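Local coordinates for protein ORF59 (Human herpesvirus 8, PDB 3HSL) that acts as the accessory subunit of the viral DNA polymerase in lytic replication, raising its processivity, probably as a sliding clamp, at residues Thr195-Val200 with Leu249-Leu254; Glu255-Ala260 with Val300-Val305; Gly166-Leu171 with Gly273-Ser278; Arg170-Gly175 with Lys234-Val239. All coordinates share one frame; numbering follows the deposited sequence.

Overall arrangement
Followed from the N terminus, the first segments met are those on strand 169-172, where contacts 3 and 4 both begin and share R170 and L171. Contact 4 closes a loop when 234-239 returns to the end of that strand; contact 3 closes a longer one at 273-278. Contact 1, opened at 195-200 and closed at 249-254, is nested inside the loop of contact 3 and crosses contact 4. Contact 2 follows contact 1 in series, joins the helix after strand 248-253 to the C-terminal strand, closes at 300-305 and crosses contact 3. W276 of contact 3 touches V198, V200 and S250 of contact 1, while R251 and V252 meet the C-terminal segment of contact 2.

Contact 1 (Thr195-Val200 with Leu249-Leu254); sequences TVTVSV and LSRVSL
V196 and V198 pair with V252 and S250 as the hydrogen-bonded pairs of two antiparallel strands, whose axes come within 4.4 Å at 154°. T195, T197 and S199 face S253, R251 and L249 in the intervening non-hydrogen-bonded pairs. Each hydrogen-bonded pair makes two bonds: V198 N reaches S250 O at 2.6 Å, and S250 N returns to V198 O. In the other pair V196 N meets V252 O at 2.7 Å along a nearly straight line, whereas the bond from V252 N to V196 O is bent to 135° at the hydrogen. CA-H groups of T197 and R251 also approach carbonyl oxygens of the partner strand.

Alternation gives the pair two unlike faces. On one, T197 and R251 lie side by side and point the same way. The bend of R251 at chi3 (55°) sets NE 3.6 Å from T197 CG2, which meets the guanidinium obliquely, while R251 CB touches the same methyl. On the other face V196, V198, S250 and V252 are buried; V198 CG2 and V252 CG2 stand 4.3 Å apart, and W276 touches V198 and S250. Beyond the strand, V196 CG2 packs on L254 CD1 at the first turn of the next helix, with S253 as its N-cap. Strand 206-211 flanks 195-201 on its far side, whereas 248-253 is outermost within this chain. Backbone bonding thus fixes the register, and the residues divide between a mostly polar, more exposed face and a largely apolar core face.

Contact 2 (Glu255-Ala260 with Val300-Val305); sequences ESLIAA and VLLLEV
V300 begins the contact by packing on A260, where helix 254-263 packs against the C-terminal strand, consistent with the helix-on-sheet layering of DNA clamps. The helix and strand segments run nearly antiparallel, at 158°, with their axes 9.3 Å apart. V300 CB is 3.9 Å from A260 CB, and both valine methyls also border the alanine, whose small side chain lets the backbones come close here.

L301 points away from the helix and touches E283 of the adjoining strand. L302 then turns back and carries most of the contact. Its CG is anti to the carbonyl carbon, beside the backbone N (chi1 -62°), and from there its two methyls reach different residues. CD1 meets L257 CD1 at 3.9 Å, the two leucine side chains crossing at a slant, while CD2 lies near A260 CB and S256 CB. V252, L282 and V284 also touch L302, so the leucine is enclosed by strands as well as helix.

Past L302 the chain leaves the helix, and V305 N probably bonds to R251 O. The serine beside L302 keeps its polar end apart from this apolar packing: S256 CB touches L302 CD2 at 3.6 Å, while S256 OG is hydrogen-bonded to V57 O and A60 N.

Contact 3 (Gly166-Leu171 with Gly273-Ser278); sequences GRTTRL and GLIWHS
W276 turns the edge of its indole toward T169 and L171 across an antiparallel pair of strands, 169-172 and 270-276, within the clamp fold. The axes of segments 169-171 and 273-276 approach to 4.7 Å at 168°. The indole leaves the backbone with CG anti to the carbonyl carbon, beside the backbone N (chi1 -80°). Its six-membered ring then presents CE3 to T169, where the carbonyl oxygen T169 O lies in the ring plane at the edge and the methyl CG2 stands 3.9 Å from CE3. CZ3, the next ring atom, meets L171 CB, also near the plane. L171 CD2 approaches L274 CD1 on this same face of the sheet. V198, V200, A248 and S250 border the indole too, so the tryptophan joins this strand pair to strands 195-201 and 248-253.

The pairing rests on L171 and L274, which bond in both directions, L171 N to L274 O at 2.8 Å and L274 N to L171 O at 2.9 Å. W276 N also donates a hydrogen bond to T169 O, at 2.8 Å.

The opposite face is lined by R170 and I275. Only the near part of the arginine takes part, R170 CB lying 4.1 Å from I275 CG2, since its guanidinium leads away, with T168 O over one of its faces. T168 crosses I275 at an angle, bringing T168 CG2 to I275 CG2. That isoleucine methyl also sits 3.9 Å above the H277 ring, offset toward its rim, while H277 NE2 is hydrogen-bonded to E283 OE1.

Contact 4 (Arg170-Gly175 with Lys234-Val239); sequences RLLLCG and KGKKSV
L172 and C174, at the junction where strand 169-172 gives way to helix 175-186, are overlain by K234, K236, S238 and V239 of the loop that leads from strand 214-222 into strand 241-243. Neither segment is regular throughout: C174 holds the N-cap position of the helix, and 234-239 is loop from end to end, with a cis peptide before G235 and a positive phi at that glycine.

The two lysines contribute carbon, not charge, to the contact. K236 bends at chi2 (-65°), which places CD against L172 CD2 at 3.9 Å, the two side chains slanting across each other. The same leucine methyl meets K234 CG at 4.2 Å. Nearer the backbone, K236 CB rests 4.0 Å from C174 CA, and this pair has the closest CA atoms of the two segments, 4.7 Å apart.

C174 makes the other contacts. Its sulfur stands between the backbone N and the carbonyl carbon (chi1 57°), and SG packs on the S238 carbonyl group, 3.9 Å from S238 C. C174 CB lies 4.0 Å from V239 O.

Hydrogen bonding is absent between the two segments; polar attachment comes from the residues that follow segment 234-239. C174 N bonds to D240 OD2, and L172 and V241 share a backbone bond. W230 and V287 also touch L172. K234 NZ makes a long, weak ion pair with D231 OD1. The arrangement is that of a connecting loop packed over the C-terminal end of strand 169-172 and the N-cap of helix 175-186, next to the antiparallel pairing of 169-172 with 241-243.

Contact 1 (Thr195-Val200 with Leu249-Leu254)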
loop_
_atom_site.group_PDB
_atom_site.type_symbol
_atom_site.label_atom_id
_atom_site.label_comp_id
_atom_site.label_asym_id
_atom_site.label_seq_id
_atom_site.Cartn_x
_atom_site.Cartn_y
_atom_site.Cartn_z
ATOM N N THR A 195 -23.552 9.782 20.248
ATOM C CA THR A 195 -23.174 11.176 20.351
ATOM C C THR A 195 -22.698 11.336 21.807
ATOM O O THR A 195 -23.345 10.843 22.726
ATOM C CB THR A 195 -24.341 12.160 20.037
ATOM O OG1 THR A 195 -25.102 12.430 21.208
ATOM C CG2 THR A 195 -25.226 11.664 18.892
ATOM N N VAL A 196 -21.572 12.017 22.011
ATOM C CA VAL A 196 -21.066 12.231 23.358
ATOM C C VAL A 196 -21.279 13.699 23.637
ATOM O O VAL A 196 -20.960 14.534 22.788
ATOM C CB VAL A 196 -19.559 12.051 23.453
ATOM C CG1 VAL A 196 -19.173 11.855 24.912
ATOM C CG2 VAL A 196 -19.111 10.855 22.672
ATOM N N THR A 197 -21.814 14.045 24.804
ATOM C CA THR A 197 -21.966 15.450 25.081
ATOM C C THR A 197 -20.758 15.763 25.978
ATOM O O THR A 197 -20.471 15.020 26.900
ATOM C CB THR A 197 -23.304 15.802 25.730
ATOM O OG1 THR A 197 -23.263 15.473 27.114
ATOM C CG2 THR A 197 -24.465 15.081 25.051
ATOM N N VAL A 198 -20.061 16.861 25.687
ATOM C CA VAL A 198 -18.885 17.317 26.419
ATOM C C VAL A 198 -19.295 18.674 26.958
ATOM O O VAL A 198 -19.706 19.530 26.197
ATOM C CB VAL A 198 -17.714 17.541 25.455
ATOM C CG1 VAL A 198 -16.406 17.776 26.208
ATOM C CG2 VAL A 198 -17.533 16.330 24.524
ATOM N N SER A 199 -19.203 18.906 28.253
ATOM C CA SER A 199 -19.605 20.214 28.752
ATOM C C SER A 199 -18.562 20.781 29.684
ATOM O O SER A 199 -17.712 20.047 30.188
ATOM C CB SER A 199 -20.974 20.174 29.432
ATOM O OG SER A 199 -20.947 19.336 30.556
ATOM N N VAL A 200 -18.627 22.084 29.910
ATOM C CA VAL A 200 -17.672 22.737 30.760
ATOM C C VAL A 200 -18.443 23.675 31.640
ATOM O O VAL A 200 -19.270 24.460 31.164
ATOM C CB VAL A 200 -16.631 23.552 29.936
ATOM C CG1 VAL A 200 -15.574 24.150 30.833
ATOM C CG2 VAL A 200 -15.941 22.680 28.924
ATOM N N LEU A 249 -21.272 23.442 26.152
ATOM C CA LEU A 249 -21.915 22.153 25.947
ATOM C C LEU A 249 -21.805 21.815 24.475
ATOM O O LEU A 249 -22.207 22.592 23.609
ATOM C CB LEU A 249 -23.381 22.183 26.421
ATOM C CG LEU A 249 -24.478 21.117 26.167
ATOM C CD1 LEU A 249 -24.111 19.681 26.422
ATOM C CD2 LEU A 249 -25.721 21.457 26.971
ATOM N N SER A 250 -21.252 20.651 24.196
ATOM C CA SER A 250 -21.113 20.190 22.830
ATOM C C SER A 250 -21.519 18.752 22.790
ATOM O O SER A 250 -21.311 18.029 23.747
ATOM C CB SER A 250 -19.674 20.287 22.354
ATOM O OG SER A 250 -19.246 21.634 22.321
ATOM N N ARG A 251 -22.108 18.341 21.677
ATOM C CA ARG A 251 -22.477 16.948 21.491
ATOM C C ARG A 251 -21.922 16.497 20.143
ATOM O O ARG A 251 -22.504 16.716 19.078
ATOM C CB ARG A 251 -23.964 16.643 21.726
ATOM C CG ARG A 251 -24.983 17.477 21.036
ATOM C CD ARG A 251 -26.378 16.896 21.321
ATOM N NE ARG A 251 -26.646 16.757 22.753
ATOM C CZ ARG A 251 -27.231 17.682 23.514
ATOM N NH1 ARG A 251 -27.625 18.839 22.992
ATOM N NH2 ARG A 251 -27.427 17.455 24.808
ATOM N N VAL A 252 -20.770 15.861 20.231
ATOM C CA VAL A 252 -20.039 15.409 19.074
ATOM C C VAL A 252 -20.054 13.900 18.899
ATOM O O VAL A 252 -20.524 13.159 19.783
ATOM C CB VAL A 252 -18.575 15.850 19.217
ATOM C CG1 VAL A 252 -18.509 17.352 19.466
ATOM C CG2 VAL A 252 -17.934 15.126 20.366
ATOM N N SER A 253 -19.536 13.454 17.753
ATOM C CA SER A 253 -19.459 12.034 17.448
ATOM C C SER A 253 -18.367 11.351 18.239
ATOM O O SER A 253 -17.225 11.824 18.258
ATOM C CB SER A 253 -19.153 11.822 15.984
ATOM O OG SER A 253 -18.838 10.462 15.776
ATOM N N LEU A 254 -18.727 10.240 18.885
ATOM C CA LEU A 254 -17.791 9.450 19.677
ATOM C C LEU A 254 -16.625 8.934 18.854
ATOM O O LEU A 254 -15.491 9.038 19.312
ATOM C CB LEU A 254 -18.484 8.280 20.365
ATOM C CG LEU A 254 -17.613 7.402 21.279
ATOM C CD1 LEU A 254 -16.952 8.191 22.416
ATOM C CD2 LEU A 254 -18.412 6.242 21.833
#

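Contact 2 (Glu255-Ala260 with Val300-Val305)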
loop_
_atom_site.group_PDB
_atom_site.type_symbol
_atom_site.label_atom_id
_atom_site.label_comp_id
_atom_site.label_asym_id
_atom_site.label_seq_id
_atom_site.Cartn_x
_atom_site.Cartn_y
_atom_site.Cartn_z
ATOM N N GLU A 255 -16.887 8.383 17.658
ATOM C CA GLU A 255 -15.805 7.893 16.788
ATOM C C GLU A 255 -14.850 9.029 16.495
ATOM O O GLU A 255 -13.628 8.868 16.608
ATOM C CB GLU A 255 -16.295 7.384 15.434
ATOM C CG GLU A 255 -17.167 6.126 15.410
ATOM C CD GLU A 255 -17.501 5.699 13.969
ATOM O OE1 GLU A 255 -16.792 6.160 13.021
ATOM O OE2 GLU A 255 -18.470 4.906 13.807
ATOM N N SER A 256 -15.411 10.175 16.119
ATOM C CA SER A 256 -14.590 11.334 15.815
ATOM C C SER A 256 -13.757 11.755 17.019
ATOM O O SER A 256 -12.605 12.129 16.865
ATOM C CB SER A 256 -15.438 12.498 15.308
ATOM O OG SER A 256 -16.029 12.176 14.057
ATOM N N LEU A 257 -14.335 11.687 18.212
ATOM C CA LEU A 257 -13.625 12.098 19.411
ATOM C C LEU A 257 -12.434 11.196 19.699
ATOM O O LEU A 257 -11.343 11.694 19.931
ATOM C CB LEU A 257 -14.578 12.212 20.607
ATOM C CG LEU A 257 -14.027 12.689 21.962
ATOM C CD1 LEU A 257 -13.266 14.009 21.865
ATOM C CD2 LEU A 257 -15.137 12.814 22.977
ATOM N N ILE A 258 -12.653 9.882 19.681
ATOM C CA ILE A 258 -11.601 8.897 19.916
ATOM C C ILE A 258 -10.436 9.176 18.942
ATOM O O ILE A 258 -9.319 9.474 19.350
ATOM C CB ILE A 258 -12.102 7.446 19.641
ATOM C CG1 ILE A 258 -13.406 7.092 20.398
ATOM C CG2 ILE A 258 -10.991 6.418 19.928
ATOM C CD1 ILE A 258 -13.289 6.898 21.903
ATOM N N ALA A 259 -10.716 9.077 17.648
ATOM C CA ALA A 259 -9.718 9.309 16.616
ATOM C C ALA A 259 -9.058 10.684 16.781
ATOM O O ALA A 259 -7.838 10.821 16.667
ATOM C CB ALA A 259 -10.366 9.196 15.260
ATOM N N ALA A 260 -9.868 11.704 17.050
ATOM C CA ALA A 260 -9.330 13.033 17.217
ATOM C C ALA A 260 -8.263 12.996 18.308
ATOM O O ALA A 260 -7.124 13.389 18.059
ATOM C CB ALA A 260 -10.416 14.017 17.532
ATOM N N VAL A 300 -8.350 18.693 14.793
ATOM C CA VAL A 300 -9.521 18.048 14.226
ATOM C C VAL A 300 -10.732 18.830 14.702
ATOM O O VAL A 300 -10.925 19.001 15.888
ATOM C CB VAL A 300 -9.675 16.583 14.695
ATOM C CG1 VAL A 300 -10.884 15.968 14.069
ATOM C CG2 VAL A 300 -8.420 15.731 14.372
ATOM N N LEU A 301 -11.545 19.309 13.776
ATOM C CA LEU A 301 -12.746 20.046 14.112
ATOM C C LEU A 301 -13.870 19.046 14.298
ATOM O O LEU A 301 -14.176 18.285 13.378
ATOM C CB LEU A 301 -13.105 20.992 12.980
ATOM C CG LEU A 301 -12.008 21.985 12.613
ATOM C CD1 LEU A 301 -12.429 22.887 11.484
ATOM C CD2 LEU A 301 -11.613 22.801 13.818
ATOM N N LEU A 302 -14.483 19.038 15.483
ATOM C CA LEU A 302 -15.589 18.123 15.763
ATOM C C LEU A 302 -16.877 18.848 15.509
ATOM O O LEU A 302 -17.165 19.868 16.143
ATOM C CB LEU A 302 -15.556 17.611 17.200
ATOM C CG LEU A 302 -14.342 16.796 17.626
ATOM C CD1 LEU A 302 -14.556 16.405 19.066
ATOM C CD2 LEU A 302 -14.134 15.555 16.770
ATOM N N LEU A 303 -17.656 18.322 14.579
ATOM C CA LEU A 303 -18.925 18.935 14.238
ATOM C C LEU A 303 -20.021 18.579 15.214
ATOM O O LEU A 303 -20.111 17.449 15.704
ATOM C CB LEU A 303 -19.321 18.584 12.810
ATOM C CG LEU A 303 -18.374 19.173 11.765
ATOM C CD1 LEU A 303 -18.549 18.537 10.397
ATOM C CD2 LEU A 303 -18.561 20.676 11.714
ATOM N N GLU A 304 -20.852 19.581 15.478
ATOM C CA GLU A 304 -21.974 19.494 16.386
ATOM C C GLU A 304 -22.907 18.481 15.727
ATOM O O GLU A 304 -23.110 18.530 14.516
ATOM C CB GLU A 304 -22.609 20.884 16.461
ATOM C CG GLU A 304 -23.248 21.295 17.805
ATOM C CD GLU A 304 -24.447 20.481 18.240
ATOM O OE1 GLU A 304 -25.090 19.830 17.386
ATOM O OE2 GLU A 304 -24.740 20.507 19.461
ATOM N N VAL A 305 -23.469 17.566 16.511
ATOM C CA VAL A 305 -24.375 16.537 15.981
ATOM C C VAL A 305 -25.814 16.766 16.451
ATOM O O VAL A 305 -26.097 16.806 17.653
ATOM C CB VAL A 305 -23.914 15.097 16.360
ATOM C CG1 VAL A 305 -24.900 14.063 15.834
ATOM C CG2 VAL A 305 -22.534 14.816 15.825
#

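Contact 3 (Gly166-Leu171 with Gly273-Ser278)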
loop_
_atom_site.group_PDB
_atom_site.type_symbol
_atom_site.label_atom_id
_atom_site.label_comp_id
_atom_site.label_asym_id
_atom_site.label_seq_id
_atom_site.Cartn_x
_atom_site.Cartn_y
_atom_site.Cartn_z
ATOM N N GLY A 166 -9.492 35.583 21.204
ATOM C CA GLY A 166 -8.859 35.178 22.470
ATOM C C GLY A 166 -9.612 34.412 23.547
ATOM O O GLY A 166 -9.595 33.187 23.540
ATOM N N ARG A 167 -10.262 35.146 24.460
ATOM C CA ARG A 167 -11.044 34.621 25.625
ATOM C C ARG A 167 -11.714 33.221 25.583
ATOM O O ARG A 167 -12.287 32.782 26.589
ATOM C CB ARG A 167 -12.077 35.665 26.102
ATOM C CG ARG A 167 -11.469 36.985 26.589
ATOM C CD ARG A 167 -12.524 37.963 27.100
ATOM N NE ARG A 167 -13.227 37.463 28.281
ATOM C CZ ARG A 167 -14.198 38.113 28.917
ATOM N NH1 ARG A 167 -14.602 39.308 28.494
ATOM N NH2 ARG A 167 -14.769 37.564 29.982
ATOM N N THR A 168 -11.639 32.539 24.439
ATOM C CA THR A 168 -12.209 31.195 24.227
ATOM C C THR A 168 -12.085 30.225 25.413
ATOM O O THR A 168 -11.183 30.337 26.242
ATOM C CB THR A 168 -11.547 30.514 22.978
ATOM O OG1 THR A 168 -11.743 31.330 21.816
ATOM C CG2 THR A 168 -12.130 29.155 22.712
ATOM N N THR A 169 -13.017 29.279 25.465
ATOM C CA THR A 169 -13.054 28.240 26.478
ATOM C C THR A 169 -12.147 27.128 25.978
ATOM O O THR A 169 -12.428 26.509 24.957
ATOM C CB THR A 169 -14.484 27.705 26.651
ATOM O OG1 THR A 169 -15.327 28.759 27.128
ATOM C CG2 THR A 169 -14.528 26.571 27.639
ATOM N N ARG A 170 -11.057 26.874 26.692
ATOM C CA ARG A 170 -10.141 25.825 26.273
ATOM C C ARG A 170 -9.654 25.023 27.469
ATOM O O ARG A 170 -9.614 25.528 28.590
ATOM C CB ARG A 170 -8.982 26.387 25.420
ATOM C CG ARG A 170 -7.927 27.188 26.155
ATOM C CD ARG A 170 -6.947 27.876 25.220
ATOM N NE ARG A 170 -7.536 29.048 24.564
ATOM C CZ ARG A 170 -7.525 30.289 25.077
ATOM N NH1 ARG A 170 -6.959 30.543 26.254
ATOM N NH2 ARG A 170 -8.083 31.294 24.415
ATOM N N LEU A 171 -9.291 23.770 27.200
ATOM C CA LEU A 171 -8.822 22.817 28.203
ATOM C C LEU A 171 -7.580 22.030 27.774
ATOM O O LEU A 171 -7.498 21.576 26.629
ATOM C CB LEU A 171 -9.939 21.815 28.485
ATOM C CG LEU A 171 -9.666 20.658 29.451
ATOM C CD1 LEU A 171 -9.454 21.154 30.885
ATOM C CD2 LEU A 171 -10.795 19.654 29.408
ATOM N N GLY A 273 -5.510 18.967 23.040
ATOM C CA GLY A 273 -6.054 20.109 23.738
ATOM C C GLY A 273 -7.442 20.304 23.158
ATOM O O GLY A 273 -7.631 20.155 21.943
ATOM N N LEU A 274 -8.414 20.631 24.008
ATOM C CA LEU A 274 -9.779 20.855 23.548
ATOM C C LEU A 274 -10.094 22.334 23.564
ATOM O O LEU A 274 -9.758 23.018 24.523
ATOM C CB LEU A 274 -10.787 20.144 24.440
ATOM C CG LEU A 274 -10.610 18.655 24.720
ATOM C CD1 LEU A 274 -11.829 18.149 25.496
ATOM C CD2 LEU A 274 -10.454 17.874 23.436
ATOM N N ILE A 275 -10.739 22.828 22.507
ATOM C CA ILE A 275 -11.100 24.238 22.422
ATOM C C ILE A 275 -12.560 24.316 21.974
ATOM O O ILE A 275 -12.956 23.640 21.027
ATOM C CB ILE A 275 -10.253 24.984 21.367
ATOM C CG1 ILE A 275 -8.808 24.463 21.322
ATOM C CG2 ILE A 275 -10.352 26.480 21.564
ATOM C CD1 ILE A 275 -7.954 25.033 20.200
ATOM N N TRP A 276 -13.348 25.141 22.660
ATOM C CA TRP A 276 -14.754 25.345 22.338
ATOM C C TRP A 276 -14.916 26.655 21.617
ATOM O O TRP A 276 -14.877 27.726 22.229
ATOM C CB TRP A 276 -15.647 25.352 23.587
ATOM C CG TRP A 276 -15.986 24.018 24.132
ATOM C CD1 TRP A 276 -17.142 23.319 23.917
ATOM C CD2 TRP A 276 -15.175 23.201 24.983
ATOM N NE1 TRP A 276 -17.101 22.116 24.584
ATOM C CE2 TRP A 276 -15.905 22.021 25.246
ATOM C CE3 TRP A 276 -13.899 23.353 25.553
ATOM C CZ2 TRP A 276 -15.405 21.004 26.048
ATOM C CZ3 TRP A 276 -13.400 22.343 26.349
ATOM C CH2 TRP A 276 -14.152 21.180 26.592
ATOM N N HIS A 277 -15.101 26.572 20.309
ATOM C CA HIS A 277 -15.271 27.771 19.515
ATOM C C HIS A 277 -16.672 28.343 19.602
ATOM O O HIS A 277 -17.666 27.617 19.737
ATOM C CB HIS A 277 -14.868 27.526 18.068
ATOM C CG HIS A 277 -13.428 27.192 17.915
ATOM N ND1 HIS A 277 -12.450 28.158 17.836
ATOM C CD2 HIS A 277 -12.792 26.000 17.829
ATOM C CE1 HIS A 277 -11.270 27.577 17.707
ATOM N NE2 HIS A 277 -11.452 26.267 17.700
ATOM N N SER A 278 -16.727 29.665 19.523
ATOM C CA SER A 278 -17.974 30.407 19.566
ATOM C C SER A 278 -18.966 29.851 18.532
ATOM O O SER A 278 -20.186 29.866 18.754
ATOM C CB SER A 278 -17.685 31.887 19.281
ATOM O OG SER A 278 -18.875 32.649 19.209
#

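Contact 4 (Arg170-Gly175 with Lys234-Val239)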
loop_
_atom_site.group_PDB
_atom_site.type_symbol
_atom_site.label_atom_id
_atom_site.label_comp_id
_atom_site.label_asym_id
_atom_site.label_seq_id
_atom_site.Cartn_x
_atom_site.Cartn_y
_atom_site.Cartn_z
ATOM N N ARG A 170 -11.057 26.874 26.692
ATOM C CA ARG A 170 -10.141 25.825 26.273
ATOM C C ARG A 170 -9.654 25.023 27.469
ATOM O O ARG A 170 -9.614 25.528 28.590
ATOM C CB ARG A 170 -8.982 26.387 25.420
ATOM C CG ARG A 170 -7.927 27.188 26.155
ATOM C CD ARG A 170 -6.947 27.876 25.220
ATOM N NE ARG A 170 -7.536 29.048 24.564
ATOM C CZ ARG A 170 -7.525 30.289 25.077
ATOM N NH1 ARG A 170 -6.959 30.543 26.254
ATOM N NH2 ARG A 170 -8.083 31.294 24.415
ATOM N N LEU A 171 -9.291 23.770 27.200
ATOM C CA LEU A 171 -8.822 22.817 28.203
ATOM C C LEU A 171 -7.580 22.030 27.774
ATOM O O LEU A 171 -7.498 21.576 26.629
ATOM C CB LEU A 171 -9.939 21.815 28.485
ATOM C CG LEU A 171 -9.666 20.658 29.451
ATOM C CD1 LEU A 171 -9.454 21.154 30.885
ATOM C CD2 LEU A 171 -10.795 19.654 29.408
ATOM N N LEU A 172 -6.626 21.873 28.699
ATOM C CA LEU A 172 -5.393 21.112 28.448
ATOM C C LEU A 172 -5.180 20.101 29.568
ATOM O O LEU A 172 -4.877 20.470 30.705
ATOM C CB LEU A 172 -4.177 22.017 28.306
ATOM C CG LEU A 172 -2.885 21.263 27.973
ATOM C CD1 LEU A 172 -3.004 20.442 26.701
ATOM C CD2 LEU A 172 -1.724 22.218 27.869
ATOM N N LEU A 173 -5.340 18.820 29.237
ATOM C CA LEU A 173 -5.209 17.766 30.240
ATOM C C LEU A 173 -3.837 17.163 30.164
ATOM O O LEU A 173 -3.259 17.091 29.079
ATOM C CB LEU A 173 -6.207 16.634 29.979
ATOM C CG LEU A 173 -7.581 16.967 29.406
ATOM C CD1 LEU A 173 -7.418 17.124 27.835
ATOM C CD2 LEU A 173 -8.593 15.860 29.718
ATOM N N CYS A 174 -3.315 16.726 31.306
ATOM C CA CYS A 174 -2.011 16.085 31.346
ATOM C C CYS A 174 -2.085 14.666 30.770
ATOM O O CYS A 174 -3.164 14.166 30.453
ATOM C CB CYS A 174 -1.451 16.076 32.774
ATOM S SG CYS A 174 -2.469 15.270 34.056
ATOM N N GLY A 175 -0.927 14.023 30.635
ATOM C CA GLY A 175 -0.834 12.664 30.112
ATOM C C GLY A 175 -1.711 11.692 30.873
ATOM O O GLY A 175 -2.558 11.032 30.276
ATOM N N LYS A 234 1.267 25.481 30.283
ATOM C CA LYS A 234 2.156 24.316 30.099
ATOM C C LYS A 234 3.352 24.274 31.064
ATOM O O LYS A 234 4.442 24.710 30.700
ATOM C CB LYS A 234 2.738 24.343 28.692
ATOM C CG LYS A 234 1.770 24.528 27.555
ATOM C CD LYS A 234 2.609 24.674 26.310
ATOM C CE LYS A 234 1.805 25.047 25.101
ATOM N NZ LYS A 234 2.718 25.205 23.936
ATOM N N GLY A 235 3.177 23.763 32.284
ATOM C CA GLY A 235 1.899 23.265 32.766
ATOM C C GLY A 235 1.654 21.768 32.849
ATOM O O GLY A 235 1.817 21.182 33.929
ATOM N N LYS A 236 1.268 21.158 31.715
ATOM C CA LYS A 236 0.907 19.718 31.668
ATOM C C LYS A 236 1.927 18.671 32.182
ATOM O O LYS A 236 2.284 17.701 31.497
ATOM C CB LYS A 236 0.204 19.295 30.343
ATOM C CG LYS A 236 1.042 19.139 29.048
ATOM C CD LYS A 236 1.679 20.408 28.489
ATOM C CE LYS A 236 2.413 20.080 27.192
ATOM N NZ LYS A 236 3.071 21.263 26.589
ATOM N N LYS A 237 2.387 18.892 33.409
ATOM C CA LYS A 237 3.338 17.995 34.031
ATOM C C LYS A 237 2.541 16.949 34.816
ATOM O O LYS A 237 2.688 15.751 34.565
ATOM C CB LYS A 237 4.396 18.782 34.835
ATOM C CG LYS A 237 3.910 19.588 36.041
ATOM C CD LYS A 237 4.883 20.739 36.390
ATOM C CE LYS A 237 6.371 20.351 36.551
ATOM N NZ LYS A 237 6.701 19.417 37.659
ATOM N N SER A 238 1.699 17.391 35.750
ATOM C CA SER A 238 0.882 16.479 36.555
ATOM C C SER A 238 -0.479 17.075 36.924
ATOM O O SER A 238 -1.241 16.484 37.701
ATOM C CB SER A 238 1.624 16.126 37.834
ATOM O OG SER A 238 2.880 15.570 37.527
ATOM N N VAL A 239 -0.776 18.247 36.365
ATOM C CA VAL A 239 -2.031 18.946 36.649
ATOM C C VAL A 239 -2.755 19.368 35.364
ATOM O O VAL A 239 -2.126 19.696 34.358
ATOM C CB VAL A 239 -1.822 20.124 37.684
ATOM C CG1 VAL A 239 -0.698 21.072 37.256
ATOM C CG2 VAL A 239 -3.134 20.884 37.968
#